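PDB 1VJN: Zn-dependent hydrolase of metallo-beta-lactamase superfamily TM0207 from Thermotoga maritima, which probably acts as a zinc-dependent hydrolase built on the metallo-beta-lactamase fold, its natural substrate being undetermined. Local coordinates for residues Val33-Asp38 and Val53-Gln58; Val48-Val53 and Gly70-Ile75. All blocks are in the same frame, centred on the assembly; numbering follows the deposited sequence.

Overall arrangement
Contacts 1 and 2 are successive strand pairings at one end of the six-stranded mixed sheet, their centres about 10 Å apart. Both use strand 52-54: contact 1 joins it to strand 30-34, contact 2 to the outermost strand 73-75, and Val53 belongs to both. The segments alternate along the chain, in the order 33-38, 48-53, 53-58, 70-75, and all three strands run parallel. Val33 N to Val52 O and Glu55 N to Ile75 O are probable hydrogen bonds linking the contacts, and Val33 CG2 packs on Val48 and Ala50. Contact 1 lies where strands 30-34 and 52-54 end, the second running into the family's histidine motif; contact 2 closes the sheet edge.

Contact 1: Val33-Asp38 and Val53-Gln58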
loop_
_atom_site.group_PDB
_atom_site.type_symbol
_atom_site.label_atom_id
_atom_site.label_comp_id
_atom_site.label_asym_id
_atom_site.label_seq_id
_atom_site.Cartn_x
_atom_site.Cartn_y
_atom_site.Cartn_z
ATOM N N VAL A 33 -8.003 -3.132 6.291
ATOM C CA VAL A 33 -6.719 -2.970 6.961
ATOM C C VAL A 33 -5.665 -3.873 6.295
ATOM O O VAL A 33 -5.863 -5.086 6.119
ATOM C CB VAL A 33 -6.811 -3.212 8.481
ATOM C CG1 VAL A 33 -5.404 -2.989 9.162
ATOM C CG2 VAL A 33 -7.837 -2.289 9.110
ATOM N N THR A 34 -4.576 -3.272 5.844
ATOM C CA THR A 34 -3.468 -4.025 5.275
ATOM C C THR A 34 -2.428 -4.306 6.316
ATOM O O THR A 34 -2.169 -3.463 7.135
ATOM C CB THR A 34 -2.773 -3.259 4.186
ATOM O OG1 THR A 34 -2.209 -2.057 4.731
ATOM C CG2 THR A 34 -3.808 -2.796 3.171
ATOM N N ASP A 35 -1.835 -5.495 6.261
ATOM C CA ASP A 35 -0.624 -5.828 6.989
ATOM C C ASP A 35 -0.547 -5.278 8.426
ATOM O O ASP A 35 0.372 -4.495 8.737
ATOM C CB ASP A 35 0.577 -5.310 6.211
ATOM C CG ASP A 35 0.853 -6.081 4.911
ATOM O OD1 ASP A 35 0.063 -6.940 4.495
ATOM O OD2 ASP A 35 1.884 -5.889 4.233
ATOM N N PRO A 36 -1.477 -5.656 9.309
ATOM C CA PRO A 36 -1.426 -5.167 10.686
ATOM C C PRO A 36 -0.268 -5.817 11.442
ATOM O O PRO A 36 0.239 -6.832 11.003
ATOM C CB PRO A 36 -2.805 -5.552 11.265
ATOM C CG PRO A 36 -3.333 -6.629 10.393
ATOM C CD PRO A 36 -2.600 -6.585 9.096
ATOM N N PHE A 37 0.140 -5.246 12.568
ATOM C CA PHE A 37 1.292 -5.746 13.351
ATOM C C PHE A 37 0.998 -5.601 14.835
ATOM O O PHE A 37 -0.043 -5.040 15.188
ATOM C CB PHE A 37 2.540 -4.911 13.050
ATOM C CG PHE A 37 2.330 -3.419 13.269
ATOM C CD1 PHE A 37 2.239 -2.889 14.563
ATOM C CD2 PHE A 37 2.168 -2.552 12.178
ATOM C CE1 PHE A 37 2.015 -1.516 14.775
ATOM C CE2 PHE A 37 1.961 -1.188 12.377
ATOM C CZ PHE A 37 1.882 -0.661 13.680
ATOM N N ASP A 38 1.920 -6.073 15.690
ATOM C CA ASP A 38 2.005 -5.630 17.122
ATOM C C ASP A 38 3.338 -4.905 17.395
ATOM O O ASP A 38 3.442 -4.061 18.292
ATOM C CB ASP A 38 1.879 -6.806 18.094
ATOM C CG ASP A 38 0.625 -7.651 17.859
ATOM O OD1 ASP A 38 -0.334 -7.162 17.211
ATOM O OD2 ASP A 38 0.521 -8.827 18.288
ATOM N N VAL A 53 -9.222 -7.678 6.194
ATOM C CA VAL A 53 -7.810 -7.571 6.487
ATOM C C VAL A 53 -7.050 -8.277 5.381
ATOM O O VAL A 53 -7.318 -9.453 5.090
ATOM C CB VAL A 53 -7.447 -8.192 7.861
ATOM C CG1 VAL A 53 -5.948 -8.227 8.059
ATOM C CG2 VAL A 53 -8.092 -7.435 8.993
ATOM N N THR A 54 -6.097 -7.587 4.755
ATOM C CA THR A 54 -5.180 -8.295 3.839
ATOM C C THR A 54 -3.746 -8.462 4.382
ATOM O O THR A 54 -3.267 -7.632 5.148
ATOM C CB THR A 54 -5.094 -7.553 2.533
ATOM O OG1 THR A 54 -4.568 -6.245 2.772
ATOM C CG2 THR A 54 -6.498 -7.360 1.857
ATOM N N GLU A 55 -3.053 -9.517 3.925
ATOM C CA GLU A 55 -1.697 -9.814 4.355
ATOM C C GLU A 55 -0.853 -10.110 3.145
ATOM O O GLU A 55 -1.067 -11.114 2.495
ATOM C CB GLU A 55 -1.657 -11.083 5.242
ATOM C CG GLU A 55 -2.544 -11.090 6.484
ATOM C CD GLU A 55 -1.998 -10.329 7.672
ATOM O OE1 GLU A 55 -0.902 -9.681 7.592
ATOM O OE2 GLU A 55 -2.698 -10.409 8.711
ATOM N N SER A 56 0.140 -9.286 2.904
ATOM C CA SER A 56 1.089 -9.467 1.840
ATOM C C SER A 56 1.981 -10.703 1.967
ATOM O O SER A 56 2.439 -11.228 0.942
ATOM C CB SER A 56 1.923 -8.195 1.694
ATOM O OG SER A 56 2.738 -8.021 2.804
ATOM N N HIS A 57 2.230 -11.175 3.194
ATOM C CA HIS A 57 2.992 -12.391 3.411
ATOM C C HIS A 57 2.595 -13.044 4.740
ATOM O O HIS A 57 1.990 -12.399 5.586
ATOM C CB HIS A 57 4.483 -12.119 3.377
ATOM C CG HIS A 57 4.917 -11.038 4.297
ATOM N ND1 HIS A 57 4.799 -9.704 3.977
ATOM C CD2 HIS A 57 5.419 -11.084 5.556
ATOM C CE1 HIS A 57 5.208 -8.972 4.998
ATOM N NE2 HIS A 57 5.609 -9.784 5.958
ATOM N N GLN A 58 2.898 -14.322 4.908
ATOM C CA GLN A 58 2.454 -15.049 6.127
ATOM C C GLN A 58 3.417 -14.846 7.287
ATOM O O GLN A 58 4.576 -14.535 7.070
ATOM C CB GLN A 58 2.273 -16.534 5.847
ATOM C CG GLN A 58 1.246 -16.825 4.748
ATOM C CD GLN A 58 0.172 -17.811 5.187
ATOM O OE1 GLN A 58 0.486 -18.887 5.688
ATOM N NE2 GLN A 58 -1.096 -17.446 5.000
HETATM O O HOH W 1 -1.726 -6.182 2.331
#
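Asp35 CG stands anti to its carbonyl carbon (chi1 -70°) and Ser56 OG between its own backbone N and carbonyl carbon (chi1 68°), so carboxylate and hydroxyl meet tip to tip. Both carboxylate oxygens use syn lone pairs: Asp35 OD1 accepts from Ser56 N almost straight (168°, 2.8 Å), Asp35 OD2 from Ser56 OG (2.7 Å). This two-point grip fixes the carboxylate's rotation. OD1 also accepts from a water that bonds to Thr54 OG1. His57 ND1 donates to Ser56 OG at 2.9 Å, so Asp35 reaches, through Ser56, the histidine opening the H-x-H-x-D-H motif, which in relatives carries metal ligands; were His57 one here, Ser56 would be second-shell and Asp35 a step behind. Glu55 OE1 lies 4.2 Å from Asp35 OD1, a like charge that would tend to raise their pKa, probably offset by Asp35's donors and the Glu55 OE2 bond to His65 ND1. Thr54 N to Val33 O (2.9 Å) and Asp35 N to Thr54 O (2.8 Å) join the parallel strands. Beyond Asp35 the Pro36 ring crosses the Val53 side chain obliquely, CG to CG1 3.9 Å. Strands 22-27 and 73-75 flank the pair; from the second sheet, His120 touches Thr34 and Asp35, and Phe109 touches Thr54.

Contact 2: Val48-Val53 and Gly70-Ile75; sequences VTADVV and GNFRVI
Val53 CG2 rests over one face of the Phe72 ring, 3.7 Å from its centroid and 17° off the ring normal, a CH-pi contact with the methyl offset toward the CD1 side. The two side chains run alongside each other in the same direction. Phe72 CG takes the crowded position between backbone N and carbonyl carbon (chi1 46°), folding the ring back along the valine; Ala50 O and Val74 CG2 sit at its edge, in plane. On the other face the Val52 and Ile75 side chains cross obliquely, CG1 to CD1 3.8 Å. Backbone bonds hold both pairs in place: Arg73 N to Asp51 O (2.9 Å), Val53 N to Arg73 O (2.9 Å) and Ile75 N to Val53 O (2.8 Å), the last nearly along the C=O axis. Farther out, Gly70 CA packs against Thr49 CG2 at 3.9 Å, Asp51 OD2 accepts from Thr31 N, and Val83 of strand 79-83 and Ile88 of strand 86-95 touch Val52. Between the segments the side-chain contacts are apolar and the hydrogen bonds purely main-chain, consistent with a structural pairing at the sheet edge, whose register follows from the main-chain bonds.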
loop_
_atom_site.group_PDB
_atom_site.type_symbol
_atom_site.label_atom_id
_atom_site.label_comp_id
_atom_site.label_asym_id
_atom_site.label_seq_id
_atom_site.Cartn_x
_atom_site.Cartn_y
_atom_site.Cartn_z
ATOM N N VAL A 48 -8.847 -0.093 15.359
ATOM C CA VAL A 48 -9.759 0.067 14.203
ATOM C C VAL A 48 -10.649 -1.164 13.935
ATOM O O VAL A 48 -10.209 -2.293 14.156
ATOM C CB VAL A 48 -8.919 0.486 12.956
ATOM C CG1 VAL A 48 -9.433 -0.136 11.644
ATOM C CG2 VAL A 48 -8.850 2.028 12.860
ATOM N N THR A 49 -11.887 -0.908 13.466
ATOM C CA THR A 49 -12.890 -1.932 13.122
ATOM C C THR A 49 -12.945 -2.269 11.608
ATOM O O THR A 49 -13.407 -1.477 10.787
ATOM C CB THR A 49 -14.301 -1.493 13.574
ATOM O OG1 THR A 49 -14.422 -1.583 14.998
ATOM C CG2 THR A 49 -15.370 -2.470 13.090
ATOM N N ALA A 50 -12.541 -3.478 11.243
ATOM C CA ALA A 50 -12.344 -3.791 9.861
ATOM C C ALA A 50 -13.396 -4.756 9.314
ATOM O O ALA A 50 -13.862 -5.629 10.023
ATOM C CB ALA A 50 -10.951 -4.375 9.708
ATOM N N ASP A 51 -13.690 -4.612 8.014
ATOM C CA ASP A 51 -14.435 -5.577 7.186
ATOM C C ASP A 51 -13.511 -6.580 6.479
ATOM O O ASP A 51 -13.857 -7.740 6.245
ATOM C CB ASP A 51 -15.205 -4.796 6.127
ATOM C CG ASP A 51 -16.147 -3.784 6.755
ATOM O OD1 ASP A 51 -17.091 -4.240 7.411
ATOM O OD2 ASP A 51 -15.992 -2.543 6.707
ATOM N N VAL A 52 -12.371 -6.075 6.077
ATOM C CA VAL A 52 -11.355 -6.876 5.437
ATOM C C VAL A 52 -9.987 -6.598 6.058
ATOM O O VAL A 52 -9.628 -5.443 6.405
ATOM C CB VAL A 52 -11.291 -6.618 3.911
ATOM C CG1 VAL A 52 -10.214 -7.556 3.217
ATOM C CG2 VAL A 52 -12.649 -6.774 3.317
ATOM N N VAL A 53 -9.222 -7.678 6.194
ATOM C CA VAL A 53 -7.810 -7.571 6.487
ATOM C C VAL A 53 -7.050 -8.277 5.381
ATOM O O VAL A 53 -7.318 -9.453 5.090
ATOM C CB VAL A 53 -7.447 -8.192 7.861
ATOM C CG1 VAL A 53 -5.948 -8.227 8.059
ATOM C CG2 VAL A 53 -8.092 -7.435 8.993
ATOM N N GLY A 70 -13.774 -6.038 14.610
ATOM C CA GLY A 70 -14.739 -6.295 13.582
ATOM C C GLY A 70 -14.712 -7.776 13.225
ATOM O O GLY A 70 -13.841 -8.543 13.662
ATOM N N ASN A 71 -15.665 -8.156 12.394
ATOM C CA ASN A 71 -15.847 -9.531 11.953
ATOM C C ASN A 71 -15.367 -9.567 10.523
ATOM O O ASN A 71 -16.153 -9.592 9.587
ATOM C CB ASN A 71 -17.316 -9.867 12.057
ATOM C CG ASN A 71 -17.808 -9.807 13.476
ATOM O OD1 ASN A 71 -17.088 -10.174 14.375
ATOM N ND2 ASN A 71 -19.041 -9.360 13.684
ATOM N N PHE A 72 -14.059 -9.567 10.346
ATOM C CA PHE A 72 -13.494 -9.342 9.023
ATOM C C PHE A 72 -13.190 -10.612 8.254
ATOM O O PHE A 72 -13.115 -11.695 8.803
ATOM C CB PHE A 72 -12.242 -8.466 9.116
ATOM C CG PHE A 72 -11.294 -8.873 10.203
ATOM C CD1 PHE A 72 -10.415 -9.923 10.019
ATOM C CD2 PHE A 72 -11.286 -8.210 11.407
ATOM C CE1 PHE A 72 -9.543 -10.300 11.046
ATOM C CE2 PHE A 72 -10.436 -8.589 12.433
ATOM C CZ PHE A 72 -9.544 -9.603 12.247
ATOM N N ARG A 73 -13.073 -10.446 6.948
ATOM C CA ARG A 73 -12.555 -11.446 6.055
ATOM C C ARG A 73 -11.041 -11.232 5.953
ATOM O O ARG A 73 -10.580 -10.131 5.643
ATOM C CB ARG A 73 -13.195 -11.279 4.680
ATOM C CG ARG A 73 -12.586 -12.086 3.569
ATOM C CD ARG A 73 -12.474 -13.520 3.888
ATOM N NE ARG A 73 -12.976 -14.325 2.778
ATOM C CZ ARG A 73 -12.224 -14.998 1.930
ATOM N NH1 ARG A 73 -10.888 -15.013 2.042
ATOM N NH2 ARG A 73 -12.821 -15.706 0.993
ATOM N N VAL A 74 -10.261 -12.272 6.254
ATOM C CA VAL A 74 -8.808 -12.200 6.114
ATOM C C VAL A 74 -8.509 -12.690 4.705
ATOM O O VAL A 74 -8.956 -13.763 4.373
ATOM C CB VAL A 74 -8.107 -13.146 7.073
ATOM C CG1 VAL A 74 -6.556 -13.124 6.799
ATOM C CG2 VAL A 74 -8.413 -12.755 8.480
ATOM N N ILE A 75 -7.746 -11.940 3.910
ATOM C CA ILE A 75 -7.325 -12.380 2.578
ATOM C C ILE A 75 -5.793 -12.426 2.579
ATOM O O ILE A 75 -5.137 -11.425 2.823
ATOM C CB ILE A 75 -7.851 -11.456 1.487
ATOM C CG1 ILE A 75 -9.341 -11.331 1.566
ATOM C CG2 ILE A 75 -7.523 -11.966 0.094
ATOM C CD1 ILE A 75 -9.904 -10.359 0.610
#